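PDB 5EFZ: ethyl acetate hydrolase from Pseudomonas veronii, which hydrolyses ethyl acetate to ethanol and acetate, a step in the breakdown of short-chain methyl ketones such as 2-butanone. Local coordinates for residues V147-S151 and A173-T177; Y158-R163 and D277-H281; L286-G291 and E316-P321; K296-I302 and N322-L328. One frame throughout, in Å; residues are numbered along the deposited sequence.

Contact 1. Residues V147-S151 and A173-T177. With ACT (acetate ion), chain O.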
# COMPACT_ATOMS: atom_id res chain seq x y z
N VAL A 147 14.25 -24.27 -11.02
CA VAL A 147 13.14 -23.42 -11.42
C VAL A 147 13.26 -22.13 -10.61
O VAL A 147 13.40 -22.17 -9.39
CB VAL A 147 11.79 -24.08 -11.19
CG1 VAL A 147 10.68 -23.14 -11.66
CG2 VAL A 147 11.70 -25.43 -11.99
N VAL A 148 13.27 -20.98 -11.28
CA VAL A 148 13.42 -19.71 -10.57
C VAL A 148 12.53 -18.65 -11.21
O VAL A 148 12.50 -18.50 -12.43
CB VAL A 148 14.91 -19.23 -10.54
CG1 VAL A 148 15.54 -19.18 -11.97
CG2 VAL A 148 15.06 -17.86 -9.78
N GLY A 149 11.82 -17.89 -10.37
CA GLY A 149 11.02 -16.79 -10.89
C GLY A 149 10.67 -15.84 -9.77
O GLY A 149 10.82 -16.19 -8.59
N GLY A 150 10.21 -14.65 -10.14
CA GLY A 150 9.84 -13.65 -9.15
C GLY A 150 8.36 -13.34 -9.26
O GLY A 150 7.81 -13.32 -10.37
N SER A 151 7.76 -13.11 -8.11
CA SER A 151 6.33 -12.78 -7.95
C SER A 151 5.42 -13.82 -8.63
O SER A 151 5.37 -14.94 -8.15
CB SER A 151 6.05 -11.38 -8.46
OG SER A 151 4.77 -10.98 -7.97
N ALA A 173 12.25 -19.20 -5.14
CA ALA A 173 11.01 -18.42 -5.17
C ALA A 173 11.28 -17.03 -4.68
O ALA A 173 11.42 -16.81 -3.47
CB ALA A 173 9.92 -19.07 -4.34
N ILE A 174 11.42 -16.09 -5.62
CA ILE A 174 11.75 -14.71 -5.28
C ILE A 174 10.49 -13.85 -5.20
O ILE A 174 9.70 -13.81 -6.15
CB ILE A 174 12.67 -14.09 -6.32
CG1 ILE A 174 13.92 -14.99 -6.56
CG2 ILE A 174 13.09 -12.70 -5.87
CD1 ILE A 174 14.62 -14.67 -7.88
N ALA A 175 10.30 -13.19 -4.05
CA ALA A 175 9.23 -12.22 -3.88
C ALA A 175 7.85 -12.76 -4.33
O ALA A 175 7.13 -12.12 -5.09
CB ALA A 175 9.60 -10.94 -4.64
N GLY A 176 7.47 -13.92 -3.81
CA GLY A 176 6.15 -14.44 -4.10
C GLY A 176 5.79 -15.56 -3.14
O GLY A 176 6.65 -16.10 -2.42
N THR A 177 4.51 -15.94 -3.11
CA THR A 177 4.06 -16.98 -2.18
C THR A 177 3.45 -18.17 -2.90
O THR A 177 3.10 -18.11 -4.10
CB THR A 177 3.01 -16.43 -1.19
OG1 THR A 177 1.97 -15.81 -1.95
CG2 THR A 177 3.61 -15.38 -0.25
C ACT O . 4.71 -9.34 -10.56
O ACT O . 4.43 -8.98 -9.38
OXT ACT O . 4.40 -10.53 -10.90
CH3 ACT O . 5.41 -8.39 -11.49
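Ile174 turns both of its backbone polar groups to the neighbouring strand. Its N donates to Gly149 O at 3.0 Å, with an N-H...O angle of 160° that makes the bond nearly straight. Its O receives Ser151 N at 2.8 Å, as in parallel pairing. Gly150 CA adds a CA-H...O contact to Ile174 O at 3.0 Å, so that one carbonyl serves two donors of different strength. Ser151 CA makes a similar contact with Ala175 O, also 3.0 Å long. Here Ser151 has left the strand with a positive phi of 54°, the strained turn of the nucleophile elbow in alpha/beta hydrolases, consistent with its inferred role as nucleophile. Its OG is hydrogen-bonded to O of an acetate ion that probably came from the crystallisation liquor, at an unusually short 2.5 Å. The acetate is also bonded to His334 NE2 and to the backbone N of Tyr68 and Met152, an arrangement consistent with an oxyanion hole. Val148 CG2 and Ile174 CD1 pack at 3.7 Å. Strand 61-65 pairs with Val148, strand 296-300 bonds to Ala173, and helix 152-163 lays Ala154 and Tyr158 against the methyl of Ala173.

Contact 2. Residues Y158-R163 and D277-H281; sequences YEWAVR and DVSRH
Glu159 and Val278 bring helix 152-163 and the 3-10 turn 278-281 closest, with CA atoms 5.5 Å apart, and the backbones diverge to 7.7 Å between the CA atoms of Arg163 and His281. The wider end is filled by a polar cluster centred on Glu159 OE2. His281 NE2 donates to this oxygen at 2.6 Å, almost straight at 162° and within the imidazole plane, arriving on the syn side but tilted out of the carboxylate plane. From the anti side, Arg163 takes hold of the same OE2 side-on, NE at 2.7 Å and NH2 at 3.0 Å, completing a salt bridge one helical turn along. A bend in the Glu159 chain at chi2 (72°) swings the carboxylate round to these partners. The guanidinium and imidazole planes stand 88° apart, with the His281 ring edge at CE1 over one face of the guanidinium, 3.7 Å from Arg163 NE. Glu159 OE1 takes a different route: two waters donate to it and link it to Asp277 N and Asp277 O. At the narrow end the contact is apolar, Val278 CG1 meeting Tyr158 CB and Val278 CB meeting Val162 CG2, each at 3.9 Å. Asp277 OD1 closes an Asx turn onto Ser279 N and also accepts from Ser279 OG, which shapes the start of the 3-10 turn. With three N-H donors on OE2 and two waters on OE1, Glu159 is probably ionised; its charge would favour a protonated His281, but the adjacent Arg163 would oppose this, leaving the balance undecided.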
# COMPACT_ATOMS: atom_id res chain seq x y z
N TYR A 158 6.62 -22.41 -7.17
CA TYR A 158 6.03 -23.25 -6.14
C TYR A 158 5.13 -24.33 -6.74
O TYR A 158 5.18 -25.50 -6.35
CB TYR A 158 5.21 -22.41 -5.15
CG TYR A 158 6.07 -21.69 -4.14
CD1 TYR A 158 6.93 -22.41 -3.28
CD2 TYR A 158 6.02 -20.30 -4.00
CE1 TYR A 158 7.70 -21.73 -2.30
CE2 TYR A 158 6.79 -19.63 -3.02
CZ TYR A 158 7.62 -20.35 -2.19
OH TYR A 158 8.38 -19.67 -1.24
N GLU A 159 4.30 -23.92 -7.68
CA GLU A 159 3.42 -24.89 -8.30
C GLU A 159 4.21 -26.02 -9.00
O GLU A 159 3.86 -27.20 -8.90
CB GLU A 159 2.48 -24.19 -9.29
CG GLU A 159 1.59 -25.17 -10.10
CD GLU A 159 0.45 -25.84 -9.31
OE1 GLU A 159 0.09 -25.40 -8.18
OE2 GLU A 159 -0.09 -26.85 -9.82
N TRP A 160 5.30 -25.65 -9.68
CA TRP A 160 6.20 -26.65 -10.26
C TRP A 160 6.71 -27.63 -9.20
O TRP A 160 6.65 -28.85 -9.39
CB TRP A 160 7.41 -25.97 -10.94
CG TRP A 160 7.31 -25.95 -12.44
CD1 TRP A 160 6.92 -24.89 -13.22
CD2 TRP A 160 7.53 -27.06 -13.33
NE1 TRP A 160 6.90 -25.27 -14.54
CE2 TRP A 160 7.31 -26.59 -14.63
CE3 TRP A 160 7.98 -28.37 -13.14
CZ2 TRP A 160 7.48 -27.40 -15.75
CZ3 TRP A 160 8.17 -29.18 -14.25
CH2 TRP A 160 7.91 -28.69 -15.54
N ALA A 161 7.21 -27.08 -8.08
CA ALA A 161 7.85 -27.91 -7.05
C ALA A 161 6.87 -28.84 -6.36
O ALA A 161 7.26 -29.89 -5.85
CB ALA A 161 8.56 -27.02 -6.01
N VAL A 162 5.59 -28.45 -6.32
CA VAL A 162 4.55 -29.26 -5.67
C VAL A 162 3.95 -30.27 -6.66
O VAL A 162 3.71 -31.43 -6.31
CB VAL A 162 3.40 -28.38 -5.07
CG1 VAL A 162 2.19 -29.24 -4.63
CG2 VAL A 162 3.92 -27.58 -3.88
N ARG A 163 3.73 -29.84 -7.89
CA ARG A 163 3.01 -30.65 -8.88
C ARG A 163 3.89 -31.76 -9.46
O ARG A 163 3.41 -32.89 -9.72
CB ARG A 163 2.48 -29.75 -10.00
CG ARG A 163 1.63 -30.47 -11.04
CD ARG A 163 1.23 -29.58 -12.20
NE ARG A 163 0.17 -28.65 -11.83
CZ ARG A 163 -1.03 -28.62 -12.39
NH1 ARG A 163 -1.34 -29.47 -13.38
NH2 ARG A 163 -1.92 -27.76 -11.95
N ASP A 277 -2.41 -20.93 -5.82
CA ASP A 277 -2.71 -21.72 -4.62
C ASP A 277 -2.30 -23.19 -4.82
O ASP A 277 -3.05 -23.96 -5.40
CB ASP A 277 -4.21 -21.62 -4.28
CG ASP A 277 -4.58 -22.45 -3.07
OD1 ASP A 277 -3.68 -22.98 -2.36
OD2 ASP A 277 -5.79 -22.59 -2.82
N VAL A 278 -1.11 -23.56 -4.36
CA VAL A 278 -0.64 -24.94 -4.53
C VAL A 278 -1.43 -25.91 -3.64
O VAL A 278 -1.34 -27.12 -3.83
CB VAL A 278 0.88 -25.09 -4.19
CG1 VAL A 278 1.75 -24.19 -5.09
CG2 VAL A 278 1.16 -24.77 -2.70
N SER A 279 -2.16 -25.39 -2.65
CA SER A 279 -2.95 -26.29 -1.76
C SER A 279 -4.18 -26.86 -2.47
O SER A 279 -4.85 -27.77 -1.95
CB SER A 279 -3.39 -25.56 -0.47
OG SER A 279 -4.50 -24.69 -0.67
N ARG A 280 -4.49 -26.35 -3.66
CA ARG A 280 -5.51 -26.99 -4.48
C ARG A 280 -5.17 -28.48 -4.74
O ARG A 280 -6.05 -29.30 -4.97
CB ARG A 280 -5.70 -26.24 -5.81
CG ARG A 280 -6.31 -24.85 -5.60
CD ARG A 280 -6.36 -24.06 -6.91
NE ARG A 280 -7.32 -24.64 -7.86
CZ ARG A 280 -8.63 -24.42 -7.82
NH1 ARG A 280 -9.17 -23.67 -6.85
NH2 ARG A 280 -9.41 -24.98 -8.74
N HIS A 281 -3.88 -28.83 -4.70
CA HIS A 281 -3.51 -30.24 -4.85
C HIS A 281 -3.85 -31.12 -3.65
O HIS A 281 -3.90 -32.36 -3.75
CB HIS A 281 -2.01 -30.36 -5.11
CG HIS A 281 -1.58 -29.80 -6.42
ND1 HIS A 281 -1.73 -30.48 -7.61
CD2 HIS A 281 -1.03 -28.60 -6.74
CE1 HIS A 281 -1.29 -29.73 -8.60
NE2 HIS A 281 -0.85 -28.59 -8.10
O HOH W 1 -0.87 -22.62 -7.95
O HOH W 2 -2.52 -25.65 -7.79

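Contact 3. Residues L286-G291 and E316-P321. With EDO (1,2-ethanediol), chain M; EDO (1,2-ethanediol), chain H.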
# COMPACT_ATOMS: atom_id res chain seq x y z
N LEU A 286 -2.31 -26.49 3.06
CA LEU A 286 -1.05 -25.96 2.54
C LEU A 286 0.18 -26.70 3.06
O LEU A 286 1.14 -26.91 2.31
CB LEU A 286 -0.93 -24.46 2.88
CG LEU A 286 0.31 -23.74 2.33
CD1 LEU A 286 0.44 -23.92 0.81
CD2 LEU A 286 0.23 -22.23 2.65
N ALA A 287 0.17 -27.05 4.35
CA ALA A 287 1.30 -27.78 4.93
C ALA A 287 1.54 -29.11 4.19
O ALA A 287 2.68 -29.53 3.97
CB ALA A 287 1.07 -28.04 6.41
N LYS A 288 0.45 -29.78 3.82
CA LYS A 288 0.54 -31.04 3.09
C LYS A 288 1.11 -30.84 1.69
O LYS A 288 1.95 -31.62 1.24
CB LYS A 288 -0.82 -31.71 2.99
CG LYS A 288 -0.75 -33.10 2.42
CD LYS A 288 -2.10 -33.76 2.37
CE LYS A 288 -2.00 -35.12 1.68
NZ LYS A 288 -3.35 -35.77 1.53
N ALA A 289 0.65 -29.80 1.01
CA ALA A 289 1.15 -29.44 -0.32
C ALA A 289 2.63 -29.08 -0.30
O ALA A 289 3.40 -29.57 -1.13
CB ALA A 289 0.35 -28.26 -0.91
N LEU A 290 3.03 -28.18 0.60
CA LEU A 290 4.43 -27.79 0.68
C LEU A 290 5.33 -28.93 1.16
O LEU A 290 6.51 -28.98 0.83
CB LEU A 290 4.60 -26.56 1.59
CG LEU A 290 3.94 -25.30 1.02
CD1 LEU A 290 4.10 -24.09 1.97
CD2 LEU A 290 4.47 -24.95 -0.39
N GLY A 291 4.76 -29.84 1.95
CA GLY A 291 5.48 -31.02 2.42
C GLY A 291 5.84 -31.98 1.30
O GLY A 291 6.71 -32.85 1.49
N GLU A 316 5.51 -19.69 5.06
CA GLU A 316 5.52 -20.80 4.09
C GLU A 316 6.85 -21.58 4.13
O GLU A 316 6.86 -22.82 4.05
CB GLU A 316 5.27 -20.29 2.67
CG GLU A 316 3.86 -19.70 2.50
CD GLU A 316 3.51 -19.31 1.06
OE1 GLU A 316 4.42 -19.09 0.20
OE2 GLU A 316 2.29 -19.25 0.79
N GLN A 317 7.95 -20.85 4.27
CA GLN A 317 9.27 -21.52 4.28
C GLN A 317 9.36 -22.54 5.41
O GLN A 317 9.95 -23.62 5.25
CB GLN A 317 10.40 -20.50 4.40
CG GLN A 317 11.80 -21.15 4.29
CD GLN A 317 12.36 -21.55 5.66
OE1 GLN A 317 12.06 -20.90 6.67
NE2 GLN A 317 13.20 -22.61 5.70
N LYS A 318 8.74 -22.23 6.54
CA LYS A 318 8.75 -23.13 7.69
C LYS A 318 8.09 -24.46 7.39
O LYS A 318 8.34 -25.42 8.09
CB LYS A 318 8.05 -22.46 8.88
CG LYS A 318 8.85 -21.29 9.45
CD LYS A 318 8.16 -20.73 10.69
CE LYS A 318 8.86 -19.50 11.24
NZ LYS A 318 7.96 -18.85 12.24
N MET A 319 7.26 -24.50 6.34
CA MET A 319 6.54 -25.72 5.96
C MET A 319 7.20 -26.52 4.82
O MET A 319 6.70 -27.58 4.42
CB MET A 319 5.09 -25.37 5.55
CG MET A 319 4.22 -24.89 6.71
SD MET A 319 2.57 -24.45 6.12
CE MET A 319 1.75 -24.05 7.66
N ILE A 320 8.31 -26.00 4.30
CA ILE A 320 8.99 -26.64 3.17
C ILE A 320 10.25 -27.39 3.65
O ILE A 320 11.21 -26.78 4.12
CB ILE A 320 9.41 -25.62 2.09
CG1 ILE A 320 8.19 -24.81 1.63
CG2 ILE A 320 10.05 -26.34 0.91
CD1 ILE A 320 8.56 -23.63 0.70
N PRO A 321 10.25 -28.72 3.54
CA PRO A 321 11.40 -29.44 4.12
C PRO A 321 12.66 -29.18 3.30
O PRO A 321 12.48 -28.94 2.12
CB PRO A 321 10.98 -30.90 4.03
CG PRO A 321 9.96 -30.95 2.94
CD PRO A 321 9.26 -29.62 2.93
C1 EDO M . 0.99 -16.22 2.61
O1 EDO M . -0.25 -16.07 1.93
C2 EDO M . 0.95 -17.51 3.42
O2 EDO M . 0.50 -18.61 2.61
C1 EDO H . 5.88 -16.18 10.42
O1 EDO H . 5.96 -17.56 10.80
C2 EDO H . 6.39 -15.30 11.56
O2 EDO H . 6.76 -14.01 11.03
O HOH W 3 4.87 -29.09 5.56
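Leu286 CD2 comes within 4.1 Å of OE2 of the Glu316 carboxylate, the flat group on this side of the contact, and the two side chains cross at about a right angle. In the alpha/beta hydrolase fold the helices involved, 286-290 and 310-317, lie before and after strand 296-300, and the contact packs them together beside the sheet. Both oxygens of that carboxylate have polar partners. Backbone N of Ala178 donates to OE1 and that of Arg179 to OE2, while O2 of an ethanediol, probably from the crystallisation liquor, gives OE2 a further bond of 2.6 Å. The puckered ring of Pro321 sets its CD 3.5 Å from Leu290 O, with CG near Gly291 O. No direct hydrogen bond crosses the contact, so the joint rests on apolar fit and one water. Leu290 makes the broadest contact: its CD1 lies 3.7 Å from Glu316 O and also touches Met319 CB, while its CB is 4.0 Å from Ile320 CG1. A type I turn from Gln317 to Ile320, closed by Ile320 N bonding to Gln317 O, carries Met319 round to the helix 286-290 side. Met319 starts with CG anti to its carbonyl carbon (chi1 -68°) and then runs extended, which brings SD against Ala287, 3.8 Å from its CA and next to its CB. Elsewhere in the contact a water joins the backbones, donating to Ala287 O at 2.7 Å and to Met319 O at 2.6 Å.

Contact 4. Residues K296-I302 and N322-L328; sequences KTYVMPI and NSEFRPL
Arg326 lies flat across the Tyr298 ring, the guanidinium and ring planes only 11° apart and their centres separated by 4.2 Å. The aliphatic part joins in, since Arg326 CD makes a CH-pi contact 3.6 Å from the ring centroid, over the same face. An arginine chain extended from CG to NE spans the ring and carries the guanidinium out to the hydroxyl end. There NE and NH2 both donate, each at 2.9 Å, to Glu324 OE1, which sits at the guanidinium edge and so fixes the rotation of the stacked group. Glu354 of helix 342-356 is a second salt-bridge partner of Arg326 NH2, and His351 of that helix bonds to NH1. Beneath these side chains runs the pairing of parallel strands 296-300 and 324-325, joined through helix 310-317 as a beta-alpha-beta crossover at the edge of the alpha/beta hydrolase sheet. Glu324 bonds through N to Thr297 O and through O to Val299 N, the latter almost straight at 176°; Arg326 N then reaches Val299 O, and Leu328 N continues to Pro301 O. At the start of the strands a bend at chi2 (64°) lets Lys296 NZ donate to Asn322 O, a very short 2.5 Å to be read with caution. The same NZ has a weak salt bridge, 3.2 Å, to Glu324 OE2, which also accepts from a water shared with Tyr298 OH. On the Val299 and Phe325 face, Pro301 CG packs 3.6 Å from Phe325 CE1. On the Tyr298 side, beyond strand 324-325, Met300 CE and Leu328 CD2 are squeezed to 3.4 Å.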
# COMPACT_ATOMS: atom_id res chain seq x y z
N LYS A 296 15.55 -28.78 -3.50
CA LYS A 296 16.28 -27.86 -2.62
C LYS A 296 15.78 -26.48 -2.89
O LYS A 296 15.93 -25.95 -4.00
CB LYS A 296 17.80 -27.96 -2.86
CG LYS A 296 18.67 -27.07 -1.93
CD LYS A 296 18.53 -27.52 -0.48
CE LYS A 296 19.25 -26.58 0.51
NZ LYS A 296 19.00 -26.94 1.95
N THR A 297 15.15 -25.85 -1.88
CA THR A 297 14.42 -24.61 -2.13
C THR A 297 14.90 -23.40 -1.32
O THR A 297 15.05 -23.50 -0.10
CB THR A 297 12.91 -24.82 -1.82
OG1 THR A 297 12.43 -25.94 -2.57
CG2 THR A 297 12.09 -23.58 -2.18
N TYR A 298 15.16 -22.29 -2.01
CA TYR A 298 15.44 -20.99 -1.37
C TYR A 298 14.19 -20.11 -1.47
O TYR A 298 13.66 -19.87 -2.58
CB TYR A 298 16.62 -20.26 -2.04
CG TYR A 298 18.00 -20.79 -1.70
CD1 TYR A 298 18.16 -21.94 -0.94
CD2 TYR A 298 19.14 -20.14 -2.17
CE1 TYR A 298 19.44 -22.43 -0.64
CE2 TYR A 298 20.42 -20.62 -1.88
CZ TYR A 298 20.55 -21.75 -1.12
OH TYR A 298 21.81 -22.22 -0.84
N VAL A 299 13.71 -19.63 -0.32
CA VAL A 299 12.57 -18.73 -0.25
C VAL A 299 13.14 -17.34 -0.02
O VAL A 299 13.84 -17.11 0.98
CB VAL A 299 11.61 -19.11 0.91
CG1 VAL A 299 10.43 -18.10 1.00
CG2 VAL A 299 11.12 -20.57 0.76
N MET A 300 12.92 -16.45 -0.99
CA MET A 300 13.64 -15.18 -1.03
C MET A 300 12.71 -13.98 -1.21
O MET A 300 12.64 -13.40 -2.29
CB MET A 300 14.71 -15.22 -2.16
CG MET A 300 15.70 -16.42 -1.96
SD MET A 300 16.98 -16.46 -3.23
CE MET A 300 17.88 -15.01 -2.84
N PRO A 301 12.02 -13.60 -0.14
CA PRO A 301 11.26 -12.34 -0.23
C PRO A 301 12.21 -11.14 -0.33
O PRO A 301 13.38 -11.28 0.02
CB PRO A 301 10.50 -12.30 1.10
CG PRO A 301 11.43 -13.05 2.09
CD PRO A 301 11.99 -14.19 1.22
N ILE A 302 11.70 -10.00 -0.78
CA ILE A 302 12.46 -8.76 -0.79
C ILE A 302 12.07 -8.03 0.48
O ILE A 302 10.89 -7.97 0.80
CB ILE A 302 12.16 -7.94 -2.06
CG1 ILE A 302 12.76 -8.70 -3.29
CG2 ILE A 302 12.68 -6.46 -1.94
CD1 ILE A 302 12.32 -8.17 -4.66
N ASN A 322 13.85 -29.17 3.90
CA ASN A 322 15.11 -29.02 3.13
C ASN A 322 15.42 -27.55 2.78
O ASN A 322 16.53 -27.22 2.38
CB ASN A 322 15.03 -29.89 1.85
CG ASN A 322 16.37 -30.12 1.18
OD1 ASN A 322 17.42 -29.79 1.73
ND2 ASN A 322 16.32 -30.69 -0.03
N SER A 323 14.45 -26.67 2.96
CA SER A 323 14.51 -25.30 2.44
C SER A 323 15.34 -24.34 3.29
O SER A 323 15.71 -24.65 4.42
CB SER A 323 13.10 -24.74 2.28
OG SER A 323 12.48 -24.53 3.54
N GLU A 324 15.59 -23.15 2.75
CA GLU A 324 16.31 -22.09 3.47
C GLU A 324 15.63 -20.77 3.24
O GLU A 324 15.14 -20.52 2.15
CB GLU A 324 17.77 -22.00 3.04
CG GLU A 324 18.50 -23.31 3.29
CD GLU A 324 19.99 -23.22 3.05
OE1 GLU A 324 20.53 -22.10 3.06
OE2 GLU A 324 20.62 -24.29 2.84
N PHE A 325 15.63 -19.94 4.26
CA PHE A 325 15.02 -18.61 4.17
C PHE A 325 16.13 -17.59 3.92
O PHE A 325 17.04 -17.42 4.75
CB PHE A 325 14.24 -18.31 5.46
CG PHE A 325 13.41 -17.06 5.40
CD1 PHE A 325 12.36 -16.96 4.51
CD2 PHE A 325 13.66 -15.99 6.28
CE1 PHE A 325 11.55 -15.81 4.47
CE2 PHE A 325 12.86 -14.82 6.24
CZ PHE A 325 11.82 -14.74 5.32
N ARG A 326 16.12 -16.98 2.74
CA ARG A 326 17.16 -16.03 2.35
C ARG A 326 16.58 -14.73 1.79
O ARG A 326 16.56 -14.53 0.59
CB ARG A 326 18.09 -16.68 1.33
CG ARG A 326 19.01 -17.74 1.99
CD ARG A 326 19.70 -18.61 1.01
NE ARG A 326 20.62 -19.56 1.65
CZ ARG A 326 21.92 -19.62 1.40
NH1 ARG A 326 22.46 -18.78 0.55
NH2 ARG A 326 22.69 -20.53 2.01
N PRO A 327 16.14 -13.84 2.67
CA PRO A 327 15.55 -12.58 2.18
C PRO A 327 16.59 -11.76 1.41
O PRO A 327 17.77 -11.75 1.81
CB PRO A 327 15.12 -11.84 3.45
CG PRO A 327 15.17 -12.85 4.54
CD PRO A 327 16.22 -13.88 4.14
N LEU A 328 16.14 -11.06 0.37
CA LEU A 328 16.95 -10.11 -0.37
C LEU A 328 16.78 -8.74 0.28
O LEU A 328 15.66 -8.29 0.48
CB LEU A 328 16.51 -10.05 -1.83
CG LEU A 328 16.70 -11.38 -2.57
CD1 LEU A 328 16.05 -11.27 -3.92
CD2 LEU A 328 18.21 -11.64 -2.73
O HOH W 4 22.29 -24.23 0.84

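Contact 1 is wholly buried near the centre of the chain, whereas contacts 2, 3 and 4 are partly buried and lie farther out. Contacts 1 and 4 belong to one sheet: strands 170-174 and 296-300 are neighbours, Ala173 O lying 2.9 Å from Met300 N. Both rely on backbone bonds, but contact 4, at the sheet edge, adds a charged network. Contacts 2 and 3 are helix and turn packing beside the sheet and touch through Val278 and Leu286; the former is charged and hydrated, the latter mainly apolar. Tyr158 of contact 2 reaches Ala173, Ile320 and Val299, touching all three others, and Gln317 NE2 lies 3.0 Å from Ser323 OG between contacts 3 and 4.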